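Long-range contacts in putative dehydrogenase (Amycolatopsis orientalis, PDB 5A9S), which probably reduces imines with NADPH as cofactor, as an NADP-binding oxidoreductase of the HIBADH-related family: residues Val92-Gly97 with Gly119-Pro124; Leu6-Ala11 with Leu64-Leu69. All coordinates share one frame; numbering follows the deposited sequence.

Contact 1 (Val92-Gly97 with Gly119-Pro124); sequences VNLNSG and GAIMVP. With NAP (NADP nicotinamide-adenine-dinucleotide phosphate), chain D.
Leu94 lies across Ile121 at about a right angle, and its carbons can be followed outward one by one. CB stands 4.0 Å from Ile121 CD1, and CG is also 4.0 Å from Ile121 CD1. A chi2 of 1° eclipses CD1 with CA, an unusual torsion that brings CD1 over the backbone, 3.5 Å from Gly119 CA; a CB at Gly119 would collide with it, so the glycine makes the room. CD2 turns instead to Val66 on the neighbouring strand. An alanine at Leu94 would keep only CB, which would probably leave Ile121 CD1 and the bare Gly119 backbone poorly covered. The backbones meet where strands 90-93 and 115-121, joined through helix 99-111 as a parallel beta-alpha-beta unit of the Rossmann-type domain, begin to part: Gly119 N donates to Asn93 O at 2.9 Å and 163°. Beyond that bond a water spans the gap, donating to Leu94 O at 2.8 Å and accepting from Ile121 N at 2.9 Å. The segments open here towards NADP. Asn95 OD1 accepts from O2D of the nicotinamide ribose at 2.6 Å, and Asn95 ND2 is hydrogen-bonded to Leu69 O. Asn93 OD1 accepts from Asn95 N in an Asx turn, and Asn93 ND2, hydrogen-bonded to Tyr116 OH, fixes the amide's rotation. From the other segment, Ile121 CB approaches nicotinamide C6N at 3.8 Å, and Met16 packs on the same isoleucine.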
ATOM      1  N   VAL A  92       5.115  26.580  16.071  1.00 27.47           N
ATOM      2  CA  VAL A  92       5.176  25.344  15.355  1.00 26.81           C
ATOM      3  C   VAL A  92       3.803  24.778  15.414  1.00 23.86           C
ATOM      4  O   VAL A  92       3.383  24.327  16.473  1.00 26.55           O
ATOM      5  CB  VAL A  92       6.196  24.373  16.004  1.00 29.45           C
ATOM      6  CG1 VAL A  92       6.207  23.027  15.305  1.00 29.23           C
ATOM      7  CG2 VAL A  92       7.579  25.024  15.963  1.00 29.73           C
ATOM      8  N   ASN A  93       3.050  24.884  14.304  1.00 24.00           N
ATOM      9  CA  ASN A  93       1.651  24.483  14.282  1.00 25.08           C
ATOM     10  C   ASN A  93       1.508  23.085  13.725  1.00 26.14           C
ATOM     11  O   ASN A  93       1.758  22.829  12.540  1.00 25.35           O
ATOM     12  CB  ASN A  93       0.859  25.479  13.470  1.00 27.77           C
ATOM     13  CG  ASN A  93      -0.629  25.195  13.415  1.00 29.49           C
ATOM     14  OD1 ASN A  93      -1.167  24.334  14.099  1.00 34.33           O
ATOM     15  ND2 ASN A  93      -1.306  25.935  12.549  1.00 31.44           N
ATOM     16  N   LEU A  94       1.055  22.186  14.566  1.00 26.38           N
ATOM     17  CA  LEU A  94       1.035  20.759  14.250  1.00 28.51           C
ATOM     18  C   LEU A  94      -0.364  20.225  13.951  1.00 32.00           C
ATOM     19  O   LEU A  94      -0.557  19.014  13.909  1.00 35.35           O
ATOM     20  CB  LEU A  94       1.676  19.998  15.396  1.00 27.86           C
ATOM     21  CG  LEU A  94       3.160  19.596  15.419  1.00 31.35           C
ATOM     22  CD1 LEU A  94       4.045  19.992  14.276  1.00 26.94           C
ATOM     23  CD2 LEU A  94       3.820  19.923  16.707  1.00 31.07           C
ATOM     24  N   ASN A  95      -1.297  21.124  13.750  1.00 30.79           N
ATOM     25  CA  ASN A  95      -2.606  20.705  13.419  1.00 37.22           C
ATOM     26  C   ASN A  95      -3.448  21.479  12.444  1.00 41.28           C
ATOM     27  O   ASN A  95      -4.619  21.672  12.691  1.00 42.90           O
ATOM     28  CB  ASN A  95      -3.433  20.190  14.603  1.00 40.43           C
ATOM     29  CG  ASN A  95      -4.566  19.236  14.172  1.00 44.55           C
ATOM     30  OD1 ASN A  95      -4.439  18.536  13.212  1.00 52.67           O
ATOM     31  ND2 ASN A  95      -5.657  19.233  14.888  1.00 41.01           N
ATOM     32  N   SER A  96      -2.878  21.919  11.336  1.00 36.76           N
ATOM     33  CA  SER A  96      -3.721  22.418  10.223  1.00 36.88           C
ATOM     34  C   SER A  96      -4.345  21.244   9.443  1.00 40.72           C
ATOM     35  O   SER A  96      -3.737  20.164   9.284  1.00 37.09           O
ATOM     36  CB  SER A  96      -2.963  23.281   9.223  1.00 36.25           C
ATOM     37  OG  SER A  96      -2.019  24.072   9.806  1.00 31.04           O
ATOM     38  N   GLY A  97      -5.554  21.522   8.952  1.00 39.02           N
ATOM     39  CA  GLY A  97      -6.339  20.605   8.179  1.00 33.20           C
ATOM     40  C   GLY A  97      -5.949  20.647   6.711  1.00 36.10           C
ATOM     41  O   GLY A  97      -5.810  19.558   6.142  1.00 37.21           O
ATOM     42  N   GLY A 119       3.752  21.741  10.666  1.00 24.52           N
ATOM     43  CA  GLY A 119       4.236  20.337  10.793  1.00 24.25           C
ATOM     44  C   GLY A 119       3.108  19.359  10.717  1.00 25.11           C
ATOM     45  O   GLY A 119       1.975  19.699  11.089  1.00 26.35           O
ATOM     46  N   ALA A 120       3.417  18.154  10.278  1.00 22.93           N
ATOM     47  CA  ALA A 120       2.468  17.086  10.193  1.00 24.63           C
ATOM     48  C   ALA A 120       3.041  15.914  10.946  1.00 23.93           C
ATOM     49  O   ALA A 120       4.167  15.477  10.681  1.00 23.73           O
ATOM     50  CB  ALA A 120       2.222  16.684   8.756  1.00 27.21           C
ATOM     51  N   ILE A 121       2.254  15.390  11.882  1.00 22.93           N
ATOM     52  CA  ILE A 121       2.728  14.332  12.757  1.00 22.76           C
ATOM     53  C   ILE A 121       2.357  13.019  12.074  1.00 26.38           C
ATOM     54  O   ILE A 121       1.193  12.779  11.791  1.00 26.63           O
ATOM     55  CB  ILE A 121       2.073  14.395  14.135  1.00 24.51           C
ATOM     56  CG1 ILE A 121       2.386  15.744  14.789  1.00 25.35           C
ATOM     57  CG2 ILE A 121       2.581  13.257  14.994  1.00 24.04           C
ATOM     58  CD1 ILE A 121       1.559  16.014  16.002  1.00 25.54           C
ATOM     59  N   MET A 122       3.347  12.173  11.797  1.00 26.86           N
ATOM     60  CA  MET A 122       3.079  10.997  10.965  1.00 26.99           C
ATOM     61  C   MET A 122       2.909   9.691  11.757  1.00 28.84           C
ATOM     62  O   MET A 122       2.929   8.620  11.161  1.00 28.52           O
ATOM     63  CB  MET A 122       4.195  10.871   9.922  1.00 25.16           C
ATOM     64  CG  MET A 122       4.395  12.153   9.088  1.00 24.72           C
ATOM     65  SD  MET A 122       2.885  12.761   8.279  1.00 26.71           S
ATOM     66  CE  MET A 122       2.578  11.372   7.161  1.00 27.14           C
ATOM     67  N   VAL A 123       2.737   9.776  13.069  1.00 27.57           N
ATOM     68  CA  VAL A 123       2.602   8.605  13.919  1.00 28.73           C
ATOM     69  C   VAL A 123       1.568   8.886  14.973  1.00 29.48           C
ATOM     70  O   VAL A 123       1.271  10.026  15.229  1.00 28.08           O
ATOM     71  CB  VAL A 123       3.940   8.240  14.613  1.00 32.82           C
ATOM     72  CG1 VAL A 123       5.002   7.830  13.604  1.00 33.00           C
ATOM     73  CG2 VAL A 123       4.457   9.389  15.492  1.00 35.94           C
ATOM     74  N   PRO A 124       1.031   7.837  15.611  1.00 32.23           N
ATOM     75  CA  PRO A 124       0.129   8.099  16.707  1.00 29.81           C
ATOM     76  C   PRO A 124       0.833   8.587  17.981  1.00 27.56           C
ATOM     77  O   PRO A 124       2.079   8.529  18.101  1.00 28.16           O
ATOM     78  CB  PRO A 124      -0.579   6.756  16.901  1.00 35.66           C
ATOM     79  CG  PRO A 124       0.402   5.729  16.437  1.00 38.10           C
ATOM     80  CD  PRO A 124       1.211   6.386  15.346  1.00 35.16           C
TER
HETATM   81  PA  NAP D1000      -7.973  16.521  18.873  1.00 77.46           P
HETATM   82  O1A NAP D1000      -9.426  16.229  19.235  1.00 77.96           O
HETATM   83  O2A NAP D1000      -7.655  16.613  17.387  1.00 67.29           O
HETATM   84  O5B NAP D1000      -7.631  17.916  19.604  1.00 75.14           O
HETATM   85  C5B NAP D1000      -7.957  18.087  20.974  1.00 68.62           C
HETATM   86  C4B NAP D1000      -7.249  19.321  21.476  1.00 71.89           C
HETATM   87  O4B NAP D1000      -7.643  20.470  20.707  1.00 80.31           O
HETATM   88  C3B NAP D1000      -7.653  19.598  22.908  1.00 70.32           C
HETATM   89  O3B NAP D1000      -6.530  20.126  23.596  1.00 70.21           O
HETATM   90  C2B NAP D1000      -8.725  20.639  22.752  1.00 75.82           C
HETATM   91  O2B NAP D1000      -8.971  21.443  23.910  1.00 76.05           O
HETATM   92  C1B NAP D1000      -8.178  21.452  21.596  1.00 77.89           C
HETATM   93  N9A NAP D1000      -9.260  22.297  21.052  1.00 75.80           N
HETATM   94  C8A NAP D1000     -10.350  21.907  20.367  1.00 71.66           C
HETATM   95  N7A NAP D1000     -11.134  22.958  20.046  1.00 75.42           N
HETATM   96  C5A NAP D1000     -10.534  24.043  20.557  1.00 78.56           C
HETATM   97  C6A NAP D1000     -10.817  25.489  20.593  1.00 72.86           C
HETATM   98  N6A NAP D1000     -11.939  25.948  19.997  1.00 65.19           N
HETATM   99  N1A NAP D1000      -9.923  26.288  21.226  1.00 70.34           N
HETATM  100  C2A NAP D1000      -8.813  25.815  21.820  1.00 77.06           C
HETATM  101  N3A NAP D1000      -8.498  24.509  21.816  1.00 78.60           N
HETATM  102  C4A NAP D1000      -9.298  23.603  21.216  1.00 73.51           C
HETATM  103  O3  NAP D1000      -6.952  15.550  19.739  1.00 72.10           O
HETATM  104  PN  NAP D1000      -5.312  15.442  19.782  1.00 68.41           P
HETATM  105  O1N NAP D1000      -4.933  13.983  19.846  1.00 58.18           O
HETATM  106  O2N NAP D1000      -4.599  16.452  20.700  1.00 72.96           O
HETATM  107  O5D NAP D1000      -4.938  15.840  18.275  1.00 73.62           O
HETATM  108  C5D NAP D1000      -4.323  17.047  17.851  1.00 68.18           C
HETATM  109  C4D NAP D1000      -4.039  16.870  16.357  1.00 74.98           C
HETATM  110  O4D NAP D1000      -2.877  16.089  16.025  1.00 66.63           O
HETATM  111  C3D NAP D1000      -5.206  16.160  15.625  1.00 79.34           C
HETATM  112  O3D NAP D1000      -6.270  17.020  15.204  1.00 88.44           O
HETATM  113  C2D NAP D1000      -4.598  15.412  14.468  1.00 76.18           C
HETATM  114  O2D NAP D1000      -4.950  15.985  13.223  1.00 78.93           O
HETATM  115  C1D NAP D1000      -3.084  15.416  14.750  1.00 76.37           C
HETATM  116  N1N NAP D1000      -2.643  13.999  14.699  1.00 77.50           N
HETATM  117  C2N NAP D1000      -3.255  13.075  15.503  1.00 75.25           C
HETATM  118  C3N NAP D1000      -2.898  11.715  15.480  1.00 68.69           C
HETATM  119  C7N NAP D1000      -3.584  10.738  16.390  1.00 63.26           C
HETATM  120  O7N NAP D1000      -3.709   9.578  15.981  1.00 71.88           O
HETATM  121  N7N NAP D1000      -4.021  11.134  17.603  1.00 50.38           N
HETATM  122  C4N NAP D1000      -1.889  11.283  14.602  1.00 69.66           C
HETATM  123  C5N NAP D1000      -1.287  12.228  13.776  1.00 70.36           C
HETATM  124  C6N NAP D1000      -1.679  13.590  13.830  1.00 74.18           C
HETATM  125  P2B NAP D1000     -10.040  20.933  25.003  1.00 73.91           P
HETATM  126  O1X NAP D1000     -10.227  22.151  25.880  1.00 61.55           O
HETATM  127  O2X NAP D1000     -11.309  20.744  24.210  1.00 69.46           O
HETATM  128  O3X NAP D1000      -9.365  19.664  25.579  1.00 62.40           O
HETATM  129  O   HOH W   1      -0.258  16.620  12.471  1.00 26.34           O
HETATM  130  O   HOH W   2      -0.217  21.458  10.481  1.00 34.56           O

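Contact 2 (Leu6-Ala11 with Leu64-Leu69); sequences LPVTVA and LLVVCL. With NAP (NADP nicotinamide-adenine-dinucleotide phosphate), chain D.
Val8 and Leu64 run side by side and point the same way, Leu64 CD2 lying 4.1 Å from Val8 CG1. That methyl, set anti to the backbone N (chi1 -174°), also reaches Val66 CG2 at 3.7 Å, the two valines meeting aslant. Val10 joins this face, where Leu24 of helix 15-26 covers both Val8 and Val10. On the opposite face Thr9 and Leu65 are likewise aligned, with Leu65 CD2 4.0 Å from Thr9 CB, while Thr9 OG1 is hydrogen-bonded to Ser62 OG and Ala58 O. Between the faces, strands 8-11 and 64-67 are parallel neighbours, 22° apart in direction. Bonding alternates: Thr9 N to Leu64 O, Val66 N to Thr9 O at 2.7 Å, Ala11 N to Val66 O, and Cys68 N to Ala11 O at 2.9 Å and 177°. Strand 8-11 leads into the glycine-rich turn holding Gly14 and Gly17, which bind NADP. At this end Leu69 CD2 approaches adenine N3A at 3.5 Å, and Cys68 SG lies near C5D of the nicotinamide ribose. Four near-straight amide bonds, one wholly aliphatic face and a mainly apolar one whose hydroxyl is satisfied are consistent with a buried, well-ordered join presenting the cofactor site at its C-terminal ends.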
ATOM      1  N   LEU A   6      15.960  24.356  26.428  1.00 39.66           N
ATOM      2  CA  LEU A   6      15.133  25.435  25.876  1.00 40.83           C
ATOM      3  C   LEU A   6      13.715  25.421  26.507  1.00 36.70           C
ATOM      4  O   LEU A   6      13.123  24.389  26.471  1.00 33.56           O
ATOM      5  CB  LEU A   6      15.033  25.192  24.364  1.00 42.97           C
ATOM      6  CG  LEU A   6      14.107  26.092  23.535  1.00 49.10           C
ATOM      7  CD1 LEU A   6      14.534  27.546  23.687  1.00 50.40           C
ATOM      8  CD2 LEU A   6      14.093  25.706  22.054  1.00 49.18           C
ATOM      9  N   PRO A   7      13.202  26.538  27.092  1.00 37.37           N
ATOM     10  CA  PRO A   7      11.781  26.493  27.495  1.00 38.19           C
ATOM     11  C   PRO A   7      10.895  26.297  26.283  1.00 29.64           C
ATOM     12  O   PRO A   7      11.203  26.797  25.230  1.00 29.56           O
ATOM     13  CB  PRO A   7      11.509  27.883  28.139  1.00 41.76           C
ATOM     14  CG  PRO A   7      12.678  28.709  27.807  1.00 48.51           C
ATOM     15  CD  PRO A   7      13.848  27.768  27.593  1.00 44.77           C
ATOM     16  N   VAL A   8       9.843  25.533  26.440  1.00 29.31           N
ATOM     17  CA  VAL A   8       8.855  25.337  25.351  1.00 30.30           C
ATOM     18  C   VAL A   8       7.496  25.401  25.965  1.00 27.85           C
ATOM     19  O   VAL A   8       7.313  24.933  27.059  1.00 29.46           O
ATOM     20  CB  VAL A   8       8.971  23.966  24.635  1.00 29.89           C
ATOM     21  CG1 VAL A   8       8.033  23.887  23.425  1.00 30.86           C
ATOM     22  CG2 VAL A   8      10.404  23.770  24.173  1.00 34.37           C
ATOM     23  N   THR A   9       6.552  25.994  25.241  1.00 28.97           N
ATOM     24  CA  THR A   9       5.167  25.946  25.596  1.00 27.35           C
ATOM     25  C   THR A   9       4.404  25.032  24.611  1.00 28.13           C
ATOM     26  O   THR A   9       4.570  25.151  23.407  1.00 27.78           O
ATOM     27  CB  THR A   9       4.556  27.323  25.503  1.00 30.64           C
ATOM     28  OG1 THR A   9       5.147  28.192  26.468  1.00 28.92           O
ATOM     29  CG2 THR A   9       3.042  27.243  25.717  1.00 29.96           C
ATOM     30  N   VAL A  10       3.579  24.151  25.146  1.00 24.47           N
ATOM     31  CA  VAL A  10       2.672  23.341  24.386  1.00 26.67           C
ATOM     32  C   VAL A  10       1.243  23.826  24.667  1.00 27.77           C
ATOM     33  O   VAL A  10       0.786  23.814  25.848  1.00 26.20           O
ATOM     34  CB  VAL A  10       2.796  21.866  24.766  1.00 25.44           C
ATOM     35  CG1 VAL A  10       1.783  21.040  24.008  1.00 26.87           C
ATOM     36  CG2 VAL A  10       4.227  21.368  24.498  1.00 26.45           C
ATOM     37  N   ALA A  11       0.574  24.267  23.607  1.00 25.91           N
ATOM     38  CA  ALA A  11      -0.852  24.640  23.626  1.00 26.88           C
ATOM     39  C   ALA A  11      -1.708  23.569  22.959  1.00 27.96           C
ATOM     40  O   ALA A  11      -1.640  23.372  21.748  1.00 30.30           O
ATOM     41  CB  ALA A  11      -1.041  25.963  22.916  1.00 27.32           C
ATOM     42  N   LEU A  64       9.709  29.389  21.973  1.00 30.70           N
ATOM     43  CA  LEU A  64       9.113  28.346  21.104  1.00 30.30           C
ATOM     44  C   LEU A  64       7.753  27.877  21.620  1.00 32.46           C
ATOM     45  O   LEU A  64       7.650  27.387  22.772  1.00 27.26           O
ATOM     46  CB  LEU A  64      10.013  27.142  21.000  1.00 30.93           C
ATOM     47  CG  LEU A  64       9.533  26.032  20.040  1.00 31.24           C
ATOM     48  CD1 LEU A  64       9.563  26.521  18.606  1.00 30.10           C
ATOM     49  CD2 LEU A  64      10.356  24.778  20.218  1.00 29.92           C
ATOM     50  N   LEU A  65       6.744  27.983  20.736  1.00 29.76           N
ATOM     51  CA  LEU A  65       5.353  27.628  21.031  1.00 29.81           C
ATOM     52  C   LEU A  65       4.879  26.484  20.088  1.00 29.39           C
ATOM     53  O   LEU A  65       4.766  26.649  18.874  1.00 29.74           O
ATOM     54  CB  LEU A  65       4.424  28.829  20.863  1.00 30.84           C
ATOM     55  CG  LEU A  65       4.887  30.217  21.375  1.00 34.83           C
ATOM     56  CD1 LEU A  65       3.948  31.309  20.911  1.00 34.40           C
ATOM     57  CD2 LEU A  65       5.083  30.258  22.908  1.00 36.56           C
ATOM     58  N   VAL A  66       4.605  25.340  20.678  1.00 25.14           N
ATOM     59  CA  VAL A  66       4.200  24.176  19.940  1.00 26.89           C
ATOM     60  C   VAL A  66       2.706  24.128  20.085  1.00 26.72           C
ATOM     61  O   VAL A  66       2.222  24.055  21.200  1.00 30.45           O
ATOM     62  CB  VAL A  66       4.872  22.920  20.489  1.00 27.40           C
ATOM     63  CG1 VAL A  66       4.290  21.684  19.830  1.00 28.52           C
ATOM     64  CG2 VAL A  66       6.364  23.037  20.289  1.00 30.63           C
ATOM     65  N   VAL A  67       1.977  24.194  18.964  1.00 27.71           N
ATOM     66  CA  VAL A  67       0.508  24.245  18.941  1.00 28.34           C
ATOM     67  C   VAL A  67      -0.061  22.969  18.345  1.00 26.21           C
ATOM     68  O   VAL A  67       0.292  22.575  17.246  1.00 29.53           O
ATOM     69  CB  VAL A  67      -0.020  25.475  18.181  1.00 30.46           C
ATOM     70  CG1 VAL A  67      -1.538  25.542  18.283  1.00 32.91           C
ATOM     71  CG2 VAL A  67       0.581  26.748  18.767  1.00 33.57           C
ATOM     72  N   CYS A  68      -0.935  22.320  19.112  1.00 27.91           N
ATOM     73  CA  CYS A  68      -1.576  21.082  18.723  1.00 29.84           C
ATOM     74  C   CYS A  68      -3.044  21.121  19.145  1.00 31.56           C
ATOM     75  O   CYS A  68      -3.465  20.502  20.116  1.00 30.06           O
ATOM     76  CB  CYS A  68      -0.879  19.872  19.325  1.00 31.13           C
ATOM     77  SG  CYS A  68      -1.435  18.392  18.452  1.00 38.21           S
ATOM     78  N   LEU A  69      -3.808  21.919  18.412  1.00 33.97           N
ATOM     79  CA  LEU A  69      -5.225  22.076  18.682  1.00 37.91           C
ATOM     80  C   LEU A  69      -6.032  21.134  17.843  1.00 35.07           C
ATOM     81  O   LEU A  69      -5.554  20.626  16.829  1.00 33.72           O
ATOM     82  CB  LEU A  69      -5.612  23.511  18.448  1.00 38.37           C
ATOM     83  CG  LEU A  69      -4.812  24.433  19.382  1.00 45.52           C
ATOM     84  CD1 LEU A  69      -5.054  25.881  19.029  1.00 46.32           C
ATOM     85  CD2 LEU A  69      -5.107  24.149  20.846  1.00 48.44           C
TER
HETATM   86  PA  NAP D1000      -7.973  16.521  18.873  1.00 77.46           P
HETATM   87  O1A NAP D1000      -9.426  16.229  19.235  1.00 77.96           O
HETATM   88  O2A NAP D1000      -7.655  16.613  17.387  1.00 67.29           O
HETATM   89  O5B NAP D1000      -7.631  17.916  19.604  1.00 75.14           O
HETATM   90  C5B NAP D1000      -7.957  18.087  20.974  1.00 68.62           C
HETATM   91  C4B NAP D1000      -7.249  19.321  21.476  1.00 71.89           C
HETATM   92  O4B NAP D1000      -7.643  20.470  20.707  1.00 80.31           O
HETATM   93  C3B NAP D1000      -7.653  19.598  22.908  1.00 70.32           C
HETATM   94  O3B NAP D1000      -6.530  20.126  23.596  1.00 70.21           O
HETATM   95  C2B NAP D1000      -8.725  20.639  22.752  1.00 75.82           C
HETATM   96  O2B NAP D1000      -8.971  21.443  23.910  1.00 76.05           O
HETATM   97  C1B NAP D1000      -8.178  21.452  21.596  1.00 77.89           C
HETATM   98  N9A NAP D1000      -9.260  22.297  21.052  1.00 75.80           N
HETATM   99  C8A NAP D1000     -10.350  21.907  20.367  1.00 71.66           C
HETATM  100  N7A NAP D1000     -11.134  22.958  20.046  1.00 75.42           N
HETATM  101  C5A NAP D1000     -10.534  24.043  20.557  1.00 78.56           C
HETATM  102  C6A NAP D1000     -10.817  25.489  20.593  1.00 72.86           C
HETATM  103  N6A NAP D1000     -11.939  25.948  19.997  1.00 65.19           N
HETATM  104  N1A NAP D1000      -9.923  26.288  21.226  1.00 70.34           N
HETATM  105  C2A NAP D1000      -8.813  25.815  21.820  1.00 77.06           C
HETATM  106  N3A NAP D1000      -8.498  24.509  21.816  1.00 78.60           N
HETATM  107  C4A NAP D1000      -9.298  23.603  21.216  1.00 73.51           C
HETATM  108  O3  NAP D1000      -6.952  15.550  19.739  1.00 72.10           O
HETATM  109  PN  NAP D1000      -5.312  15.442  19.782  1.00 68.41           P
HETATM  110  O1N NAP D1000      -4.933  13.983  19.846  1.00 58.18           O
HETATM  111  O2N NAP D1000      -4.599  16.452  20.700  1.00 72.96           O
HETATM  112  O5D NAP D1000      -4.938  15.840  18.275  1.00 73.62           O
HETATM  113  C5D NAP D1000      -4.323  17.047  17.851  1.00 68.18           C
HETATM  114  C4D NAP D1000      -4.039  16.870  16.357  1.00 74.98           C
HETATM  115  O4D NAP D1000      -2.877  16.089  16.025  1.00 66.63           O
HETATM  116  C3D NAP D1000      -5.206  16.160  15.625  1.00 79.34           C
HETATM  117  O3D NAP D1000      -6.270  17.020  15.204  1.00 88.44           O
HETATM  118  C2D NAP D1000      -4.598  15.412  14.468  1.00 76.18           C
HETATM  119  O2D NAP D1000      -4.950  15.985  13.223  1.00 78.93           O
HETATM  120  C1D NAP D1000      -3.084  15.416  14.750  1.00 76.37           C
HETATM  121  N1N NAP D1000      -2.643  13.999  14.699  1.00 77.50           N
HETATM  122  C2N NAP D1000      -3.255  13.075  15.503  1.00 75.25           C
HETATM  123  C3N NAP D1000      -2.898  11.715  15.480  1.00 68.69           C
HETATM  124  C7N NAP D1000      -3.584  10.738  16.390  1.00 63.26           C
HETATM  125  O7N NAP D1000      -3.709   9.578  15.981  1.00 71.88           O
HETATM  126  N7N NAP D1000      -4.021  11.134  17.603  1.00 50.38           N
HETATM  127  C4N NAP D1000      -1.889  11.283  14.602  1.00 69.66           C
HETATM  128  C5N NAP D1000      -1.287  12.228  13.776  1.00 70.36           C
HETATM  129  C6N NAP D1000      -1.679  13.590  13.830  1.00 74.18           C
HETATM  130  P2B NAP D1000     -10.040  20.933  25.003  1.00 73.91           P
HETATM  131  O1X NAP D1000     -10.227  22.151  25.880  1.00 61.55           O
HETATM  132  O2X NAP D1000     -11.309  20.744  24.210  1.00 69.46           O
HETATM  133  O3X NAP D1000      -9.365  19.664  25.579  1.00 62.40           O

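Overall arrangement
Both contacts belong to one mixed sheet in the NADP-binding domain, their centres 13 Å apart. They follow in series along the chain: the 6-11 with 64-69 pairing is complete before 92-97 with 119-124 begins. Across the sheet the order is 8-11, 64-67, 90-93, 115-121, so strands 64-67 and 90-93 are the seam between the contacts. There Leu94 N lies 2.8 Å from Val67 O, a probable hydrogen bond, and Val92 CG2 packs on Leu64 CD1 at 3.6 Å. NADP spans the C-terminal ends of the parallel strands: contact 2 reaches the adenosine through Leu69 and C5D of the nicotinamide ribose through Cys68, while contact 1 meets the nicotinamide and its ribose, so both help shape one cofactor site.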